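Local coordinates for protein TRAS1 ORF2p (Bombyx mori, PDB 1WDU) that forms the N-terminal endonuclease domain of a telomere-specific non-LTR retrotransposon protein and probably cleaves DNA at the telomeric target, at residues K30-A35 against L229-H234; K63-V68 against A86-D91; T74-G79 against T101-V106; L92-Y97 against V108-R113; V191-T196 against N235-N240. The protein carries 1 engineered substitution. One frame throughout, in Å; residues are numbered along the deposited sequence.

Interaction 1: residues K30-A35 against L229-H234. With PO4 (phosphate ion), chain C.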
# COMPACT_ATOMS: atom_id res chain seq x y z
N LYS A 30 14.28 2.36 -7.96
CA LYS A 30 15.68 2.40 -7.55
C LYS A 30 16.19 1.04 -7.06
O LYS A 30 15.71 0.51 -6.06
CB LYS A 30 15.88 3.43 -6.44
CG LYS A 30 15.75 4.88 -6.87
CD LYS A 30 16.07 5.82 -5.70
CE LYS A 30 16.05 7.29 -6.12
NZ LYS A 30 16.39 8.21 -4.99
N LYS A 31 17.17 0.49 -7.78
CA LYS A 31 17.77 -0.80 -7.44
C LYS A 31 18.20 -0.82 -5.98
O LYS A 31 18.06 -1.83 -5.29
CB LYS A 31 18.99 -1.07 -8.32
CG LYS A 31 18.75 -0.87 -9.81
CD LYS A 31 20.00 -1.18 -10.63
CE LYS A 31 19.80 -0.81 -12.10
NZ LYS A 31 20.91 -1.28 -12.98
N LEU A 32 18.72 0.30 -5.52
CA LEU A 32 19.19 0.47 -4.15
C LEU A 32 18.05 0.47 -3.14
O LEU A 32 18.14 -0.15 -2.06
CB LEU A 32 19.99 1.78 -4.03
CG LEU A 32 19.42 3.01 -4.75
CD1 LEU A 32 20.05 4.27 -4.17
CD2 LEU A 32 19.67 2.92 -6.27
N ALA A 33 16.97 1.17 -3.48
CA ALA A 33 15.81 1.28 -2.61
C ALA A 33 15.21 -0.10 -2.33
O ALA A 33 14.80 -0.37 -1.20
CB ALA A 33 14.75 2.19 -3.25
N THR A 34 15.17 -0.96 -3.34
CA THR A 34 14.60 -2.29 -3.13
C THR A 34 15.52 -3.15 -2.27
O THR A 34 15.08 -4.10 -1.63
CB THR A 34 14.28 -3.02 -4.46
OG1 THR A 34 15.31 -3.98 -4.74
CG2 THR A 34 14.17 -2.02 -5.61
N ALA A 35 16.80 -2.80 -2.25
CA ALA A 35 17.77 -3.51 -1.43
C ALA A 35 17.49 -3.08 0.01
O ALA A 35 17.41 -3.90 0.93
CB ALA A 35 19.19 -3.12 -1.83
N LEU A 229 12.77 4.76 5.67
CA LEU A 229 12.72 3.31 5.50
C LEU A 229 13.40 3.00 4.17
O LEU A 229 13.66 1.84 3.83
CB LEU A 229 11.27 2.81 5.46
CG LEU A 229 11.01 1.30 5.35
CD1 LEU A 229 11.42 0.60 6.64
CD2 LEU A 229 9.54 1.05 5.08
N VAL A 230 13.68 4.06 3.41
CA VAL A 230 14.33 3.96 2.11
C VAL A 230 15.04 5.26 1.75
O VAL A 230 15.25 6.14 2.60
CB VAL A 230 13.30 3.63 0.99
CG1 VAL A 230 12.80 2.20 1.14
CG2 VAL A 230 12.13 4.60 1.06
N SER A 231 15.42 5.38 0.48
CA SER A 231 16.11 6.56 -0.02
C SER A 231 15.74 6.76 -1.49
O SER A 231 16.54 6.49 -2.39
CB SER A 231 17.63 6.39 0.10
OG SER A 231 18.10 5.40 -0.80
N SER A 232 14.52 7.23 -1.72
CA SER A 232 14.04 7.46 -3.08
C SER A 232 12.96 8.54 -3.06
O SER A 232 11.87 8.36 -3.61
CB SER A 232 13.47 6.16 -3.67
OG SER A 232 12.27 5.76 -3.01
N ASP A 233 13.27 9.66 -2.42
CA ASP A 233 12.34 10.79 -2.32
C ASP A 233 11.08 10.44 -1.54
O ASP A 233 10.38 11.32 -1.05
CB ASP A 233 11.96 11.30 -3.71
CG ASP A 233 13.08 12.04 -4.39
OD1 ASP A 233 12.86 12.54 -5.52
OD2 ASP A 233 14.19 12.13 -3.81
N HIS A 234 10.78 9.14 -1.45
CA HIS A 234 9.60 8.68 -0.73
C HIS A 234 10.02 8.02 0.57
O HIS A 234 11.02 7.30 0.61
CB HIS A 234 8.82 7.67 -1.58
CG HIS A 234 7.89 8.30 -2.57
ND1 HIS A 234 6.70 8.89 -2.20
CD2 HIS A 234 7.98 8.44 -3.92
CE1 HIS A 234 6.09 9.36 -3.27
NE2 HIS A 234 6.84 9.10 -4.33
P PO4 C . 6.23 9.16 -8.25
O1 PO4 C . 6.43 9.99 -9.56
O2 PO4 C . 6.99 9.71 -7.06
O3 PO4 C . 4.74 8.88 -8.01
O4 PO4 C . 6.84 7.78 -8.57
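Ser232, Asp233 and His234 form the Ser-Asp-His signature of DNase I-like nucleases, and the loop that carries it packs against the N-terminal turn of helix 31-44. Lys30, just ahead of that helix, makes the largest share of the contact from its side. Its CB points to the loop, CG lies anti to the carbonyl carbon (chi1 -70°), and the chain runs fully extended from there. CG passes 4.1 Å from Ser232 CB, and CD presses closer, 3.3 Å from the same Ser232 CB. CE continues along the backbone to within 3.6 Å of Ser232 CA. The ammonium group at the tip donates to a main-chain carbonyl, Lys30 NZ to Ser231 O at 3.1 Å, coming in 28° above the carbonyl plane. The carboxylate of Asp233 is near but not in contact, and would probably add some electrostatic attraction. One turn along, Ala33 CB rests 4.2 Å from Ser232 CB, while the hydroxyl of Ser231 turns to Glu36 in the same helix. His234, which does not touch segment 30-35, has ND1 weakly bonded to Asp208, an Asp-His pairing as in related nucleases, and NE2, at the ring edge, donates to O2 of a phosphate ion at 2.8 Å.

Interaction 2: residues K63-V68 against A86-D91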
# COMPACT_ATOMS: atom_id res chain seq x y z
N LYS A 63 16.77 -10.87 -7.02
CA LYS A 63 18.08 -10.41 -6.56
C LYS A 63 18.21 -10.51 -5.04
O LYS A 63 18.83 -11.44 -4.52
CB LYS A 63 18.32 -8.96 -7.01
CG LYS A 63 18.42 -8.78 -8.52
CD LYS A 63 19.67 -9.45 -9.08
CE LYS A 63 19.76 -9.31 -10.59
NZ LYS A 63 18.62 -9.97 -11.29
N GLY A 64 17.62 -9.54 -4.33
CA GLY A 64 17.68 -9.54 -2.87
C GLY A 64 16.62 -10.40 -2.23
O GLY A 64 16.85 -11.01 -1.18
N PHE A 65 15.45 -10.46 -2.86
CA PHE A 65 14.33 -11.26 -2.36
C PHE A 65 14.54 -12.73 -2.73
O PHE A 65 14.36 -13.12 -3.88
CB PHE A 65 13.02 -10.77 -2.99
CG PHE A 65 12.74 -9.32 -2.72
CD1 PHE A 65 12.51 -8.87 -1.43
CD2 PHE A 65 12.71 -8.41 -3.77
CE1 PHE A 65 12.25 -7.52 -1.18
CE2 PHE A 65 12.45 -7.06 -3.53
CZ PHE A 65 12.22 -6.61 -2.23
N ARG A 66 14.92 -13.53 -1.74
CA ARG A 66 15.16 -14.96 -1.96
C ARG A 66 13.89 -15.80 -1.83
O ARG A 66 13.22 -16.08 -2.83
CB ARG A 66 16.22 -15.45 -0.98
N GLY A 67 13.57 -16.22 -0.61
CA GLY A 67 12.38 -17.03 -0.40
C GLY A 67 11.15 -16.16 -0.21
O GLY A 67 10.23 -16.49 0.54
N VAL A 68 11.14 -15.03 -0.92
CA VAL A 68 10.06 -14.06 -0.84
C VAL A 68 9.13 -14.16 -2.04
O VAL A 68 9.57 -14.09 -3.19
CB VAL A 68 10.62 -12.63 -0.81
CG1 VAL A 68 9.49 -11.62 -0.77
CG2 VAL A 68 11.55 -12.48 0.37
N ALA A 86 4.87 -7.94 -1.65
CA ALA A 86 5.87 -8.93 -1.26
C ALA A 86 5.48 -9.61 0.04
O ALA A 86 5.14 -8.95 1.03
CB ALA A 86 7.23 -8.26 -1.10
N VAL A 87 5.51 -10.93 0.04
CA VAL A 87 5.18 -11.69 1.23
C VAL A 87 6.47 -12.35 1.72
O VAL A 87 6.99 -13.25 1.06
CB VAL A 87 4.11 -12.76 0.94
CG1 VAL A 87 3.78 -13.52 2.22
CG2 VAL A 87 2.85 -12.10 0.37
N PHE A 88 6.99 -11.88 2.84
CA PHE A 88 8.22 -12.44 3.41
C PHE A 88 7.93 -13.62 4.33
O PHE A 88 8.80 -14.46 4.58
CB PHE A 88 8.99 -11.36 4.17
CG PHE A 88 9.30 -10.14 3.35
CD1 PHE A 88 8.39 -9.07 3.29
CD2 PHE A 88 10.45 -10.07 2.58
CE1 PHE A 88 8.63 -7.96 2.48
CE2 PHE A 88 10.70 -8.97 1.76
CZ PHE A 88 9.79 -7.92 1.71
N ASP A 89 6.70 -13.70 4.83
CA ASP A 89 6.31 -14.79 5.71
C ASP A 89 6.12 -16.03 4.85
O ASP A 89 5.16 -16.13 4.08
CB ASP A 89 5.03 -14.42 6.46
CG ASP A 89 4.62 -15.49 7.46
OD1 ASP A 89 4.05 -15.13 8.52
OD2 ASP A 89 4.84 -16.69 7.19
N HIS A 90 7.05 -16.97 4.99
CA HIS A 90 7.06 -18.21 4.22
C HIS A 90 5.85 -19.14 4.36
O HIS A 90 5.48 -19.83 3.41
CB HIS A 90 8.35 -18.99 4.56
CG HIS A 90 8.54 -20.25 3.76
ND1 HIS A 90 7.73 -21.36 3.92
CD2 HIS A 90 9.43 -20.57 2.80
CE1 HIS A 90 8.13 -22.31 3.09
NE2 HIS A 90 9.16 -21.86 2.40
N ASP A 91 5.21 -19.15 5.53
CA ASP A 91 4.08 -20.04 5.76
C ASP A 91 2.70 -19.43 5.60
O ASP A 91 1.70 -20.15 5.56
CB ASP A 91 4.18 -20.69 7.14
CG ASP A 91 5.37 -21.62 7.26
OD1 ASP A 91 5.56 -22.48 6.37
OD2 ASP A 91 6.12 -21.51 8.25
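In this four-layered alpha/beta sandwich, the loop leading into outer strand 69-72 of the six-stranded sheet folds over the end of its antiparallel neighbour, strand 83-87. Val68 and Phe88 bury the most surface and run alongside each other in the same direction. Both methyls of Val68 are used. CG2 sits 3.4 Å from Phe88 CD2. CG1, anti to the backbone N, makes an off-centre CH-pi contact with the Phe88 ring, 4.2 Å from its centroid and 29° off the normal. The same CG1 also reaches Ala86 CB at 4.1 Å. Phe65 comes to the edge of the Phe88 ring, with Phe65 CE1 3.6 Å from Phe88 CE2; the two rings meet rim to rim, their planes at 51°, neither covering the other. Both phenyl groups also lie on helix 31-44, sharing Leu37, so they fill the seam between helix and sheet. An alanine in place of Phe88 would remove the ring that both Val68 and Phe65 touch and would probably loosen the hold of the 63-68 loop on the end of strand 83-87. Past the ring the chain bends in an Asx turn, where Asp89 OD2 accepts from Asp91 N at 3.0 Å and also from Leu92 N.

Interaction 3: residues T74-G79 against T101-V106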
# COMPACT_ATOMS: atom_id res chain seq x y z
N THR A 74 -0.12 -5.87 -13.54
CA THR A 74 0.14 -6.09 -14.96
C THR A 74 1.37 -5.34 -15.45
O THR A 74 1.45 -4.11 -15.33
CB THR A 74 -1.05 -5.66 -15.81
OG1 THR A 74 -2.25 -6.21 -15.24
CG2 THR A 74 -0.89 -6.15 -17.24
N ALA A 75 2.32 -6.07 -16.03
CA ALA A 75 3.55 -5.48 -16.54
C ALA A 75 3.33 -4.75 -17.85
O ALA A 75 2.45 -5.11 -18.64
CB ALA A 75 4.62 -6.55 -16.72
N GLN A 76 4.13 -3.71 -18.08
CA GLN A 76 4.05 -2.91 -19.30
C GLN A 76 5.03 -3.47 -20.32
O GLN A 76 5.88 -4.31 -19.99
CB GLN A 76 4.41 -1.45 -18.99
CG GLN A 76 3.76 -0.89 -17.73
CD GLN A 76 2.25 -0.92 -17.79
OE1 GLN A 76 1.63 -0.24 -18.60
NE2 GLN A 76 1.65 -1.72 -16.92
N GLY A 77 4.92 -3.00 -21.56
CA GLY A 77 5.80 -3.47 -22.62
C GLY A 77 7.28 -3.54 -22.26
O GLY A 77 7.94 -4.53 -22.56
N ASP A 78 7.79 -2.49 -21.63
CA ASP A 78 9.20 -2.45 -21.24
C ASP A 78 9.47 -3.19 -19.93
O ASP A 78 10.57 -3.13 -19.39
CB ASP A 78 9.67 -1.00 -21.11
CG ASP A 78 8.77 -0.17 -20.22
OD1 ASP A 78 8.50 -0.62 -19.09
OD2 ASP A 78 8.34 0.92 -20.65
N GLY A 79 8.45 -3.89 -19.42
CA GLY A 79 8.61 -4.64 -18.19
C GLY A 79 8.26 -3.88 -16.92
O GLY A 79 8.37 -4.43 -15.82
N THR A 101 -6.48 -7.58 -10.33
CA THR A 101 -5.19 -6.94 -10.55
C THR A 101 -5.12 -6.28 -11.92
O THR A 101 -5.56 -6.85 -12.92
CB THR A 101 -4.04 -7.96 -10.40
OG1 THR A 101 -4.10 -8.90 -11.48
CG2 THR A 101 -4.17 -8.70 -9.08
N THR A 102 -4.55 -5.08 -11.95
CA THR A 102 -4.40 -4.32 -13.18
C THR A 102 -2.98 -3.79 -13.30
O THR A 102 -2.06 -4.28 -12.64
CB THR A 102 -5.34 -3.10 -13.20
OG1 THR A 102 -4.90 -2.15 -12.21
CG2 THR A 102 -6.78 -3.54 -12.88
N ASN A 103 -2.81 -2.78 -14.15
CA ASN A 103 -1.50 -2.17 -14.36
C ASN A 103 -1.19 -1.18 -13.24
O ASN A 103 -0.05 -0.71 -13.13
CB ASN A 103 -1.47 -1.43 -15.70
CG ASN A 103 -1.66 -2.36 -16.89
OD1 ASN A 103 -0.80 -2.44 -17.77
ND2 ASN A 103 -2.79 -3.07 -16.93
N ASN A 104 -2.18 -0.87 -12.41
CA ASN A 104 -1.99 0.07 -11.31
C ASN A 104 -2.24 -0.51 -9.92
O ASN A 104 -1.79 0.06 -8.92
CB ASN A 104 -2.90 1.30 -11.49
CG ASN A 104 -2.53 2.12 -12.71
OD1 ASN A 104 -3.03 1.89 -13.81
ND2 ASN A 104 -1.62 3.08 -12.51
N ILE A 105 -2.96 -1.63 -9.85
CA ILE A 105 -3.21 -2.24 -8.56
C ILE A 105 -3.01 -3.75 -8.59
O ILE A 105 -3.20 -4.40 -9.64
CB ILE A 105 -4.65 -1.97 -8.01
CG1 ILE A 105 -5.66 -2.87 -8.71
CG2 ILE A 105 -5.02 -0.49 -8.16
CD1 ILE A 105 -7.02 -2.86 -8.05
N VAL A 106 -2.60 -4.28 -7.45
CA VAL A 106 -2.41 -5.72 -7.31
C VAL A 106 -3.14 -6.07 -6.02
O VAL A 106 -2.98 -5.42 -4.98
CB VAL A 106 -0.90 -6.11 -7.28
CG1 VAL A 106 -0.21 -5.54 -6.05
CG2 VAL A 106 -0.76 -7.64 -7.35
O HOH W 1 1.88 -2.30 -13.63
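Two carboxamides, those of Gln76 and Asn103, meet with their planes 76° apart. Gln76 NE2 donates to Asn103 OD1 at 2.7 Å, arriving in the plane of the Asn103 carbonyl and on a lone pair, with a C=O...N angle of 113°. Over one face of the Asn103 amide lies Thr74, whose CB is 3.3 Å from Asn103 ND2; the threonine methyl flanks the same group. Gln76 reaches this position because its chain is bent at chi2, and the bend also puts NE2 2.9 Å from Thr74 O in a weak bond. The backbones are joined directly by Thr74 N, which donates to Thr102 O at 2.7 Å from well above the carbonyl plane. A water adds a second link by donating to two carbonyls, to Thr74 O at 2.5 Å and to Asn103 O at 2.6 Å. Behind this, Thr102 OG1 accepts from the backbone N of Asn104 and of Ile105, an ST turn and ST motif that shape the entry into strand 105-111; the same hydroxyl is tied to Gln136 of helix 131-142. From Gln76 to Gly79 the other loop makes a type I turn. The contact is thus a polar surface junction between loops of the two sheets, in which the amide orientations are consistent with donor and acceptor matching: Asn103 OD1 receives an N-H, and Gln76 NE2 serves that oxygen and, weakly, Thr74 O.

Interaction 4: residues L92-Y97 against V108-R113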
# COMPACT_ATOMS: atom_id res chain seq x y z
N LEU A 92 2.63 -18.11 5.52
CA LEU A 92 1.36 -17.42 5.36
C LEU A 92 0.60 -17.88 4.10
O LEU A 92 1.17 -17.94 3.02
CB LEU A 92 1.61 -15.91 5.28
CG LEU A 92 0.39 -15.00 5.22
CD1 LEU A 92 -0.53 -15.29 6.41
CD2 LEU A 92 0.85 -13.54 5.24
N ASP A 93 -0.67 -18.22 4.27
CA ASP A 93 -1.50 -18.66 3.15
C ASP A 93 -1.81 -17.45 2.27
O ASP A 93 -2.24 -16.40 2.74
CB ASP A 93 -2.81 -19.28 3.67
CG ASP A 93 -2.71 -20.78 3.86
OD1 ASP A 93 -1.68 -21.26 4.38
OD2 ASP A 93 -3.68 -21.50 3.50
N VAL A 94 -1.61 -17.62 0.97
CA VAL A 94 -1.85 -16.55 0.02
C VAL A 94 -2.78 -16.95 -1.12
O VAL A 94 -2.76 -18.09 -1.59
CB VAL A 94 -0.50 -16.06 -0.59
CG1 VAL A 94 -0.75 -15.14 -1.76
CG2 VAL A 94 0.31 -15.35 0.48
N ILE A 95 -3.60 -16.01 -1.56
CA ILE A 95 -4.51 -16.25 -2.66
C ILE A 95 -4.47 -15.07 -3.62
O ILE A 95 -4.59 -13.92 -3.21
CB ILE A 95 -5.97 -16.48 -2.17
CG1 ILE A 95 -6.94 -16.25 -3.33
CG2 ILE A 95 -6.27 -15.59 -0.99
CD1 ILE A 95 -8.35 -16.62 -3.00
N GLN A 96 -4.31 -15.37 -4.91
CA GLN A 96 -4.24 -14.34 -5.94
C GLN A 96 -5.58 -14.05 -6.59
O GLN A 96 -6.42 -14.93 -6.75
CB GLN A 96 -3.26 -14.75 -7.05
CG GLN A 96 -1.88 -15.17 -6.59
CD GLN A 96 -0.98 -15.51 -7.76
OE1 GLN A 96 -0.67 -14.64 -8.58
NE2 GLN A 96 -0.56 -16.76 -7.85
N TYR A 97 -5.76 -12.80 -7.01
CA TYR A 97 -6.99 -12.40 -7.69
C TYR A 97 -6.66 -11.74 -9.02
O TYR A 97 -6.71 -10.51 -9.15
CB TYR A 97 -7.80 -11.46 -6.80
CG TYR A 97 -8.23 -12.10 -5.51
CD1 TYR A 97 -7.55 -11.85 -4.32
CD2 TYR A 97 -9.31 -12.99 -5.47
CE1 TYR A 97 -7.93 -12.46 -3.12
CE2 TYR A 97 -9.70 -13.61 -4.29
CZ TYR A 97 -9.01 -13.33 -3.12
OH TYR A 97 -9.42 -13.92 -1.93
N VAL A 108 -4.19 -9.11 -3.30
CA VAL A 108 -3.80 -10.41 -2.79
C VAL A 108 -4.40 -10.67 -1.42
O VAL A 108 -4.36 -9.80 -0.55
CB VAL A 108 -2.27 -10.52 -2.70
CG1 VAL A 108 -1.86 -11.39 -1.54
CG2 VAL A 108 -1.72 -11.07 -4.01
N GLY A 109 -4.96 -11.87 -1.24
CA GLY A 109 -5.52 -12.23 0.05
C GLY A 109 -4.52 -13.02 0.88
O GLY A 109 -3.68 -13.74 0.33
N ILE A 110 -4.57 -12.84 2.20
CA ILE A 110 -3.71 -13.57 3.13
C ILE A 110 -4.66 -14.22 4.13
O ILE A 110 -5.67 -13.62 4.52
CB ILE A 110 -2.70 -12.67 3.89
CG1 ILE A 110 -3.43 -11.50 4.55
CG2 ILE A 110 -1.59 -12.20 2.95
CD1 ILE A 110 -2.49 -10.58 5.32
N ARG A 111 -4.33 -15.42 4.56
CA ARG A 111 -5.20 -16.14 5.47
C ARG A 111 -4.46 -16.85 6.59
O ARG A 111 -3.37 -17.38 6.39
CB ARG A 111 -6.02 -17.15 4.65
CG ARG A 111 -6.90 -18.09 5.44
CD ARG A 111 -7.35 -19.23 4.54
NE ARG A 111 -7.98 -20.32 5.28
CZ ARG A 111 -9.19 -20.27 5.82
NH1 ARG A 111 -9.92 -19.17 5.71
NH2 ARG A 111 -9.67 -21.32 6.48
N THR A 112 -5.06 -16.84 7.77
CA THR A 112 -4.54 -17.51 8.97
C THR A 112 -5.77 -18.00 9.74
O THR A 112 -6.90 -17.69 9.35
CB THR A 112 -3.74 -16.55 9.89
OG1 THR A 112 -4.60 -15.52 10.38
CG2 THR A 112 -2.58 -15.93 9.14
N ARG A 113 -5.56 -18.76 10.81
CA ARG A 113 -6.68 -19.26 11.62
C ARG A 113 -7.52 -18.08 12.10
O ARG A 113 -8.75 -18.14 12.12
CB ARG A 113 -6.18 -20.03 12.85
CG ARG A 113 -6.07 -21.55 12.70
CD ARG A 113 -4.76 -21.99 12.06
NE ARG A 113 -4.32 -23.28 12.58
CZ ARG A 113 -3.16 -23.86 12.26
NH1 ARG A 113 -2.33 -23.26 11.41
NH2 ARG A 113 -2.82 -25.03 12.79
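Strand 93-96 and the 108-111 part of strand 105-111 run antiparallel as a beta hairpin, their axes 4.7 Å apart at closest approach and 156° between directions. Ile95 and Gly109 form a hydrogen-bonded pair with both links made: Ile95 N to Gly109 O is 3.0 Å, and Gly109 N to Ile95 O is 2.9 Å and nearly straight at 164°. Arg111 N extends the ladder to Asp93 O, again at 2.9 Å. On the face carrying Val94, Val108 and Ile110 the contact is aliphatic. Val94 CG1, anti to its backbone N, crosses to Val108 CG1 at 3.9 Å. At the hairpin's open end Leu92 splits its two methyls, CD2 meeting Ile110 CG2 at 3.6 Å and CD1 meeting Thr112 CG2 at 3.5 Å. The opposite face holds Asp93, Ile95 and Arg111. There the Tyr97 ring turns its edge to the main chain, with CE1 3.6 Å from Gly109 N, and Ile95 CG2 lies against the same glycine, where a CB would run into that methyl and sit tight against the Tyr97 ring. Arg111 and Asp93 lie close enough for a probable mild attraction, although the guanidinium pairs with Glu116. Strand 105-111 is flanked on its other side by strand 116-123, and the largely apolar Val94-Val108-Ile110 face turns to the six-stranded sheet, packing on its Phe71, Ile85 and Val87 at the margin of the sandwich.

Interaction 5: residues V191-T196 against N235-N240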
# COMPACT_ATOMS: atom_id res chain seq x y z
N VAL A 191 4.44 13.87 9.04
CA VAL A 191 5.76 13.55 8.51
C VAL A 191 5.63 13.34 7.00
O VAL A 191 4.83 12.53 6.55
CB VAL A 191 6.31 12.26 9.14
CG1 VAL A 191 7.71 11.97 8.61
CG2 VAL A 191 6.33 12.39 10.66
N PRO A 192 6.42 14.08 6.21
CA PRO A 192 6.35 13.93 4.75
C PRO A 192 6.65 12.51 4.27
O PRO A 192 7.64 11.90 4.69
CB PRO A 192 7.37 14.95 4.25
CG PRO A 192 8.39 14.97 5.36
CD PRO A 192 7.52 14.98 6.59
N THR A 193 5.79 11.98 3.41
CA THR A 193 5.99 10.64 2.87
C THR A 193 6.80 10.82 1.60
O THR A 193 7.23 9.84 0.97
CB THR A 193 4.64 9.96 2.55
OG1 THR A 193 3.97 10.67 1.50
CG2 THR A 193 3.75 9.91 3.78
N PHE A 194 7.00 12.08 1.23
CA PHE A 194 7.79 12.43 0.05
C PHE A 194 8.56 13.72 0.32
O PHE A 194 7.97 14.76 0.62
CB PHE A 194 6.90 12.61 -1.18
CG PHE A 194 7.67 12.97 -2.43
CD1 PHE A 194 8.10 14.27 -2.66
CD2 PHE A 194 8.01 11.99 -3.36
CE1 PHE A 194 8.84 14.60 -3.79
CE2 PHE A 194 8.76 12.30 -4.50
CZ PHE A 194 9.17 13.60 -4.71
N ASP A 195 9.88 13.63 0.21
CA ASP A 195 10.77 14.76 0.45
C ASP A 195 11.81 14.88 -0.66
O ASP A 195 12.39 13.89 -1.10
CB ASP A 195 11.46 14.59 1.80
CG ASP A 195 12.51 15.66 2.05
OD1 ASP A 195 12.15 16.85 2.11
OD2 ASP A 195 13.70 15.30 2.19
N THR A 196 12.04 16.11 -1.12
CA THR A 196 13.01 16.37 -2.18
C THR A 196 13.69 17.72 -1.93
O THR A 196 13.20 18.54 -1.15
CB THR A 196 12.34 16.41 -3.57
OG1 THR A 196 11.65 15.18 -3.81
CG2 THR A 196 13.39 16.61 -4.66
N ASN A 235 9.26 8.27 1.63
CA ASN A 235 9.55 7.67 2.92
C ASN A 235 8.68 6.45 3.16
O ASN A 235 7.46 6.48 2.92
CB ASN A 235 9.33 8.68 4.05
CG ASN A 235 10.33 9.81 4.02
OD1 ASN A 235 11.44 9.65 3.51
ND2 ASN A 235 9.95 10.95 4.59
N GLY A 236 9.30 5.37 3.62
CA GLY A 236 8.55 4.16 3.88
C GLY A 236 7.61 4.34 5.07
O GLY A 236 7.78 5.27 5.87
N MET A 237 6.62 3.46 5.17
CA MET A 237 5.66 3.49 6.25
C MET A 237 5.53 2.10 6.83
O MET A 237 5.93 1.11 6.20
CB MET A 237 4.31 3.99 5.75
CG MET A 237 4.31 5.48 5.49
SD MET A 237 3.15 5.99 4.21
CE MET A 237 4.11 5.59 2.73
N VAL A 238 5.00 2.02 8.05
CA VAL A 238 4.86 0.75 8.72
C VAL A 238 3.65 0.71 9.65
O VAL A 238 3.24 1.73 10.20
CB VAL A 238 6.15 0.44 9.57
CG1 VAL A 238 7.40 0.81 8.78
CG2 VAL A 238 6.15 1.22 10.87
N PHE A 239 3.06 -0.47 9.80
CA PHE A 239 1.92 -0.66 10.68
C PHE A 239 1.75 -2.15 10.96
O PHE A 239 2.34 -2.98 10.28
CB PHE A 239 0.63 -0.05 10.08
CG PHE A 239 0.14 -0.73 8.84
CD1 PHE A 239 0.56 -0.30 7.58
CD2 PHE A 239 -0.77 -1.79 8.92
CE1 PHE A 239 0.08 -0.92 6.42
CE2 PHE A 239 -1.25 -2.42 7.76
CZ PHE A 239 -0.83 -1.98 6.51
N ASN A 240 0.95 -2.49 11.97
CA ASN A 240 0.75 -3.89 12.34
C ASN A 240 -0.68 -4.40 12.22
O ASN A 240 -1.64 -3.63 12.32
CB ASN A 240 1.18 -4.11 13.79
CG ASN A 240 2.50 -3.45 14.12
OD1 ASN A 240 3.56 -3.87 13.64
ND2 ASN A 240 2.44 -2.40 14.94
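Asn235 grips two successive carbonyls of the loop that enters strand 194-195. Its backbone N donates to Thr193 O at 2.6 Å, nearly straight at 166° but from above the carbonyl plane. Its side-chain amide reaches the preceding carbonyl: ND2 to Pro192 O is a very short 2.5 Å, in the plane of that carbonyl though bent at the hydrogen (136°). CG anti to the carbonyl carbon, with CB pointing to the loop, puts the amide there. Thr193 O has a second, weak donor in His234 ND1, while the Thr193 hydroxyl, held in the crowded position between backbone N and carbonyl carbon, is satisfied by Asp208 OD1 and weakly by Val207 N. That torsion leaves the methyl for an apolar touch, Thr193 CG2 to Met237 SD at 4.0 Å. A leucine in place of Asn235 would lose the amide donor to Pro192 O and would probably disturb the hold on this loop, leaving mainly the backbone bond. Thr193 and Phe194 together face Ser205 in a classic beta bulge, where strand 194-195 pairs with strand 204-212 of the seven-stranded sheet. Strand 237-241, which follows Asn235, runs instead between strands 20-26 and 220-225 of the six-stranded sheet, and the contact therefore ties the two sheets of the sandwich together.

Overall arrangement
Interactions 1 and 5 are the closest pair, with centres 12 Å apart. Asp233 O lies 2.7 Å from Asp195 N, a probable hydrogen bond, and the His234 ring meets Phe194 edge-to-face. They border a bound phosphate, probably from the crystallisation liquor, which is hydrogen-bonded to His234 and Tyr123 and lies about 4 Å from the Phe194 side chain, consistent with an active-site position as in related nucleases. Interaction 2 reaches interaction 1 through helix 31-44, where Phe65 CZ is 3.9 Å from Thr34 O, and reaches interaction 4 across the sheets, with Val87 CG2 4.1 Å from Val94 CG2. Interactions 3 and 4 share strand 105-111, their centres 21 Å apart. Interactions 4 and 5 lie on opposite sides of the chain's centre.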